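Local coordinates for protein YcaO (Methanopyrus kandleri, PDB 6CIB) that binds ADP and magnesium as a YcaO-family enzyme and probably catalyses ATP-dependent thioamidation of a peptide backbone, at residues T223-M231 with K279-R287. Numbering follows the deposited sequence.
Sequences TEAERVEEM and KLTPERLKR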
ATOM      1  N   THR A 223      11.766   8.337  10.675  1.00 33.67           N
ATOM      2  CA  THR A 223      12.943   9.191  10.643  1.00 33.55           C
ATOM      3  C   THR A 223      12.908  10.293  11.694  1.00 35.10           C
ATOM      4  O   THR A 223      11.844  10.797  12.066  1.00 35.17           O
ATOM      5  CB  THR A 223      13.216   9.807   9.251  1.00 33.88           C
ATOM      6  OG1 THR A 223      12.156  10.700   8.893  1.00 32.86           O
ATOM      7  CG2 THR A 223      13.361   8.718   8.187  1.00 32.16           C
ATOM      8  N   GLU A 224      14.097  10.623  12.180  1.00 36.49           N
ATOM      9  CA  GLU A 224      14.348  11.832  12.937  1.00 37.78           C
ATOM     10  C   GLU A 224      15.252  12.686  12.063  1.00 36.84           C
ATOM     11  O   GLU A 224      16.190  12.178  11.453  1.00 37.41           O
ATOM     12  CB  GLU A 224      15.028  11.476  14.255  1.00 40.37           C
ATOM     13  CG  GLU A 224      14.977  12.564  15.314  1.00 44.80           C
ATOM     14  CD  GLU A 224      15.572  12.127  16.645  1.00 44.54           C
ATOM     15  OE1 GLU A 224      15.433  10.940  17.021  1.00 45.57           O
ATOM     16  OE2 GLU A 224      16.176  12.989  17.320  1.00 46.97           O
ATOM     17  N   ALA A 225      14.955  13.976  11.977  1.00 37.17           N
ATOM     18  CA  ALA A 225      15.721  14.899  11.138  1.00 38.76           C
ATOM     19  C   ALA A 225      15.710  16.281  11.766  1.00 40.56           C
ATOM     20  O   ALA A 225      14.824  16.592  12.576  1.00 39.44           O
ATOM     21  CB  ALA A 225      15.143  14.946   9.724  1.00 36.76           C
ATOM     22  N   GLU A 226      16.681  17.114  11.393  1.00 41.28           N
ATOM     23  CA  GLU A 226      16.708  18.491  11.891  1.00 45.72           C
ATOM     24  C   GLU A 226      15.673  19.393  11.220  1.00 43.94           C
ATOM     25  O   GLU A 226      15.273  20.409  11.787  1.00 45.05           O
ATOM     26  CB  GLU A 226      18.127  19.089  11.876  1.00 50.39           C
ATOM     27  CG  GLU A 226      18.764  19.295  10.510  1.00 54.77           C
ATOM     28  CD  GLU A 226      20.177  19.868  10.594  1.00 60.90           C
ATOM     29  OE1 GLU A 226      20.556  20.425  11.654  1.00 62.10           O
ATOM     30  OE2 GLU A 226      20.919  19.762   9.590  1.00 62.93           O
ATOM     31  N   ARG A 227      15.234  19.004  10.025  1.00 42.62           N
ATOM     32  CA  ARG A 227      14.062  19.599   9.380  1.00 42.79           C
ATOM     33  C   ARG A 227      12.851  18.697   9.605  1.00 42.19           C
ATOM     34  O   ARG A 227      12.922  17.476   9.389  1.00 39.48           O
ATOM     35  CB  ARG A 227      14.300  19.803   7.881  1.00 48.90           C
ATOM     36  CG  ARG A 227      15.340  20.863   7.534  1.00 52.91           C
ATOM     37  CD  ARG A 227      15.680  20.888   6.046  1.00 58.33           C
ATOM     38  NE  ARG A 227      14.500  20.787   5.177  1.00 64.86           N
ATOM     39  CZ  ARG A 227      13.670  21.789   4.874  1.00 68.82           C
ATOM     40  NH1 ARG A 227      13.860  23.015   5.357  1.00 70.95           N
ATOM     41  NH2 ARG A 227      12.636  21.559   4.075  1.00 69.31           N
ATOM     42  N   VAL A 228      11.747  19.310  10.032  1.00 39.13           N
ATOM     43  CA  VAL A 228      10.538  18.593  10.450  1.00 39.08           C
ATOM     44  C   VAL A 228       9.801  17.861   9.303  1.00 36.81           C
ATOM     45  O   VAL A 228       9.269  16.771   9.499  1.00 36.34           O
ATOM     46  CB  VAL A 228       9.595  19.522  11.279  1.00 38.87           C
ATOM     47  CG1 VAL A 228       8.873  20.548  10.404  1.00 38.87           C
ATOM     48  CG2 VAL A 228       8.604  18.713  12.096  1.00 38.28           C
ATOM     49  N   GLU A 229       9.791  18.461   8.114  1.00 37.05           N
ATOM     50  CA  GLU A 229       9.162  17.882   6.923  1.00 39.60           C
ATOM     51  C   GLU A 229       9.878  16.616   6.436  1.00 38.76           C
ATOM     52  O   GLU A 229       9.299  15.823   5.691  1.00 39.74           O
ATOM     53  CB  GLU A 229       9.043  18.913   5.784  1.00 43.97           C
ATOM     54  CG  GLU A 229      10.205  19.890   5.643  1.00 48.35           C
ATOM     55  CD  GLU A 229      10.171  21.023   6.668  1.00 50.28           C
ATOM     56  OE1 GLU A 229      11.147  21.136   7.442  1.00 50.26           O
ATOM     57  OE2 GLU A 229       9.174  21.788   6.718  1.00 52.44           O
ATOM     58  N   GLU A 230      11.118  16.436   6.896  1.00 35.82           N
ATOM     59  CA  GLU A 230      11.937  15.260   6.603  1.00 36.18           C
ATOM     60  C   GLU A 230      11.808  14.151   7.650  1.00 34.71           C
ATOM     61  O   GLU A 230      12.531  13.145   7.606  1.00 34.76           O
ATOM     62  CB  GLU A 230      13.390  15.678   6.380  1.00 37.02           C
ATOM     63  CG  GLU A 230      13.516  16.567   5.151  1.00 39.13           C
ATOM     64  CD  GLU A 230      14.895  16.587   4.542  1.00 40.74           C
ATOM     65  OE1 GLU A 230      15.061  17.313   3.546  1.00 42.87           O
ATOM     66  OE2 GLU A 230      15.801  15.892   5.045  1.00 42.65           O
HETATM   67  N   MSE A 231      10.874  14.343   8.581  1.00 33.01           N
HETATM   68  CA  MSE A 231      10.512  13.315   9.553  1.00 33.46           C
HETATM   69  C   MSE A 231       9.301  12.641   8.987  1.00 31.81           C
HETATM   70  O   MSE A 231       8.170  13.117   9.133  1.00 31.41           O
HETATM   71  CB  MSE A 231      10.281  13.887  10.949  1.00 32.86           C
HETATM   72  CG  MSE A 231      11.643  14.186  11.560  1.00 36.24           C
HETATM   73 SE   MSE A 231      11.397  14.987  13.342  1.00 38.32          SE
HETATM   74  CE  MSE A 231      10.783  13.391  14.306  1.00 37.66           C
ATOM     75  N   LYS A 279       3.617  25.476  12.372  1.00 48.12           N
ATOM     76  CA  LYS A 279       4.783  24.620  12.149  1.00 44.75           C
ATOM     77  C   LYS A 279       5.350  24.017  13.431  1.00 42.76           C
ATOM     78  O   LYS A 279       5.726  24.718  14.374  1.00 41.68           O
ATOM     79  CB  LYS A 279       5.877  25.357  11.375  1.00 45.84           C
ATOM     80  CG  LYS A 279       6.857  24.427  10.682  1.00 46.71           C
ATOM     81  CD  LYS A 279       8.169  25.131  10.416  1.00 48.12           C
ATOM     82  CE  LYS A 279       9.022  24.344   9.445  1.00 47.50           C
ATOM     83  NZ  LYS A 279      10.201  25.154   9.049  1.00 49.52           N
ATOM     84  N   LEU A 280       5.418  22.697  13.427  1.00 38.93           N
ATOM     85  CA  LEU A 280       5.920  21.938  14.542  1.00 37.71           C
ATOM     86  C   LEU A 280       7.448  21.936  14.563  1.00 37.79           C
ATOM     87  O   LEU A 280       8.115  22.122  13.531  1.00 37.82           O
ATOM     88  CB  LEU A 280       5.372  20.519  14.435  1.00 37.95           C
ATOM     89  CG  LEU A 280       4.699  19.765  15.581  1.00 40.07           C
ATOM     90  CD1 LEU A 280       4.058  20.650  16.638  1.00 38.62           C
ATOM     91  CD2 LEU A 280       3.662  18.841  14.961  1.00 39.32           C
ATOM     92  N   THR A 281       7.994  21.733  15.754  1.00 34.80           N
ATOM     93  CA  THR A 281       9.421  21.543  15.933  1.00 35.09           C
ATOM     94  C   THR A 281       9.736  20.024  15.853  1.00 33.80           C
ATOM     95  O   THR A 281       8.859  19.206  16.180  1.00 32.26           O
ATOM     96  CB  THR A 281       9.847  22.222  17.262  1.00 36.45           C
ATOM     97  OG1 THR A 281      11.046  22.969  17.070  1.00 41.76           O
ATOM     98  CG2 THR A 281      10.000  21.255  18.383  1.00 33.19           C
ATOM     99  N   PRO A 282      10.966  19.642  15.412  1.00 34.10           N
ATOM    100  CA  PRO A 282      11.319  18.209  15.387  1.00 35.81           C
ATOM    101  C   PRO A 282      11.145  17.504  16.735  1.00 38.68           C
ATOM    102  O   PRO A 282      10.632  16.376  16.773  1.00 37.00           O
ATOM    103  CB  PRO A 282      12.793  18.206  14.961  1.00 34.74           C
ATOM    104  CG  PRO A 282      12.963  19.474  14.189  1.00 34.51           C
ATOM    105  CD  PRO A 282      12.041  20.473  14.819  1.00 33.68           C
ATOM    106  N   GLU A 283      11.544  18.165  17.826  1.00 39.70           N
ATOM    107  CA  GLU A 283      11.453  17.546  19.155  1.00 41.56           C
ATOM    108  C   GLU A 283      10.009  17.405  19.660  1.00 39.10           C
ATOM    109  O   GLU A 283       9.686  16.427  20.348  1.00 37.39           O
ATOM    110  CB  GLU A 283      12.348  18.262  20.176  1.00 46.57           C
ATOM    111  CG  GLU A 283      12.820  17.382  21.338  1.00 54.30           C
ATOM    112  CD  GLU A 283      13.653  16.169  20.922  1.00 58.66           C
ATOM    113  OE1 GLU A 283      14.645  16.330  20.176  1.00 62.81           O
ATOM    114  OE2 GLU A 283      13.319  15.043  21.356  1.00 61.40           O
ATOM    115  N   ARG A 284       9.148  18.360  19.309  1.00 36.69           N
ATOM    116  CA  ARG A 284       7.721  18.227  19.621  1.00 38.96           C
ATOM    117  C   ARG A 284       7.025  17.146  18.782  1.00 36.37           C
ATOM    118  O   ARG A 284       6.154  16.433  19.294  1.00 34.68           O
ATOM    119  CB  ARG A 284       6.957  19.557  19.542  1.00 38.63           C
ATOM    120  CG  ARG A 284       5.458  19.366  19.748  1.00 42.44           C
ATOM    121  CD  ARG A 284       4.854  20.273  20.791  1.00 48.46           C
ATOM    122  NE  ARG A 284       5.111  19.856  22.174  1.00 54.18           N
ATOM    123  CZ  ARG A 284       4.179  19.485  23.059  1.00 54.25           C
ATOM    124  NH1 ARG A 284       2.887  19.459  22.740  1.00 54.69           N
ATOM    125  NH2 ARG A 284       4.547  19.139  24.284  1.00 53.34           N
ATOM    126  N   LEU A 285       7.399  17.031  17.508  1.00 37.05           N
ATOM    127  CA  LEU A 285       6.873  15.939  16.679  1.00 35.81           C
ATOM    128  C   LEU A 285       7.189  14.589  17.320  1.00 35.34           C
ATOM    129  O   LEU A 285       6.298  13.748  17.443  1.00 35.41           O
ATOM    130  CB  LEU A 285       7.348  16.028  15.220  1.00 34.90           C
ATOM    131  CG  LEU A 285       6.660  15.083  14.211  1.00 34.36           C
ATOM    132  CD1 LEU A 285       5.137  15.155  14.247  1.00 32.32           C
ATOM    133  CD2 LEU A 285       7.188  15.316  12.800  1.00 33.98           C
ATOM    134  N   LYS A 286       8.439  14.424  17.763  1.00 37.19           N
ATOM    135  CA  LYS A 286       8.883  13.257  18.544  1.00 40.91           C
ATOM    136  C   LYS A 286       7.994  12.977  19.756  1.00 42.02           C
ATOM    137  O   LYS A 286       7.582  11.834  19.965  1.00 42.39           O
ATOM    138  CB  LYS A 286      10.326  13.444  19.033  1.00 42.66           C
ATOM    139  CG  LYS A 286      11.399  12.820  18.166  1.00 44.30           C
ATOM    140  CD  LYS A 286      12.759  12.855  18.853  1.00 45.00           C
ATOM    141  CE  LYS A 286      12.945  11.708  19.838  1.00 46.73           C
ATOM    142  NZ  LYS A 286      14.389  11.415  20.059  1.00 48.72           N
ATOM    143  N   ARG A 287       7.717  14.021  20.543  1.00 42.78           N
ATOM    144  CA  ARG A 287       6.892  13.912  21.753  1.00 44.79           C
ATOM    145  C   ARG A 287       5.437  13.554  21.481  1.00 43.72           C
ATOM    146  O   ARG A 287       4.838  12.792  22.244  1.00 44.01           O
ATOM    147  CB  ARG A 287       6.972  15.188  22.597  1.00 49.25           C
ATOM    148  CG  ARG A 287       8.105  15.148  23.602  1.00 53.39           C
ATOM    149  CD  ARG A 287       8.150  16.381  24.488  1.00 56.82           C
ATOM    150  NE  ARG A 287       9.286  16.284  25.401  1.00 60.12           N
ATOM    151  CZ  ARG A 287      10.517  16.728  25.143  1.00 62.68           C
ATOM    152  NH1 ARG A 287      10.800  17.337  23.996  1.00 64.88           N
ATOM    153  NH2 ARG A 287      11.473  16.566  26.048  1.00 62.98           N
TER
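Val228 and the selenomethionine Met231 meet Pro282 and Leu285 where the connection between antiparallel strands 217-224 and 233-238 rests on the first turn of helix 282-288, a worked example of an apolar centre flanked by charged margins. Packing is tight in the middle. The first torsion of Val228 (chi1 74°) swings CG2 to within 3.7 Å of Leu285 CD2, the two side chains running nearly perpendicular, and leaves CG1 beside Leu280 O and Lys279; the CD2 methyl also touches Met231 CB. The Met231 chain bends at its last torsion (chi3 72°), which brings CE to 4.0 Å from Lys286 CG while SE lies against CA and CB of Pro282. The proline ring, first residue of the helix, meets backbone oxygens of the connection, its CG 3.5 Å from Glu226 O. At the looser, solvent-exposed margin Lys279 NZ stays 4.2 Å from Glu229 OE2, too far for a salt bridge, though Lys279 CE still lies near Val228 CG1. At the other margin Glu224 and Lys286 form a salt bridge, and Glu283 OE2 adds a long second partner for the ammonium. Replacing Glu224 by an alanine would probably leave the Lys286 ammonium without its nearest carboxylate and Lys286 CD less covered. Phe293 of helix 290-293 touches both Met231 and Lys286. Lys286 NZ reaches Glu224 OE1 at 3.2 Å from above the carboxylate, 47° out of its plane.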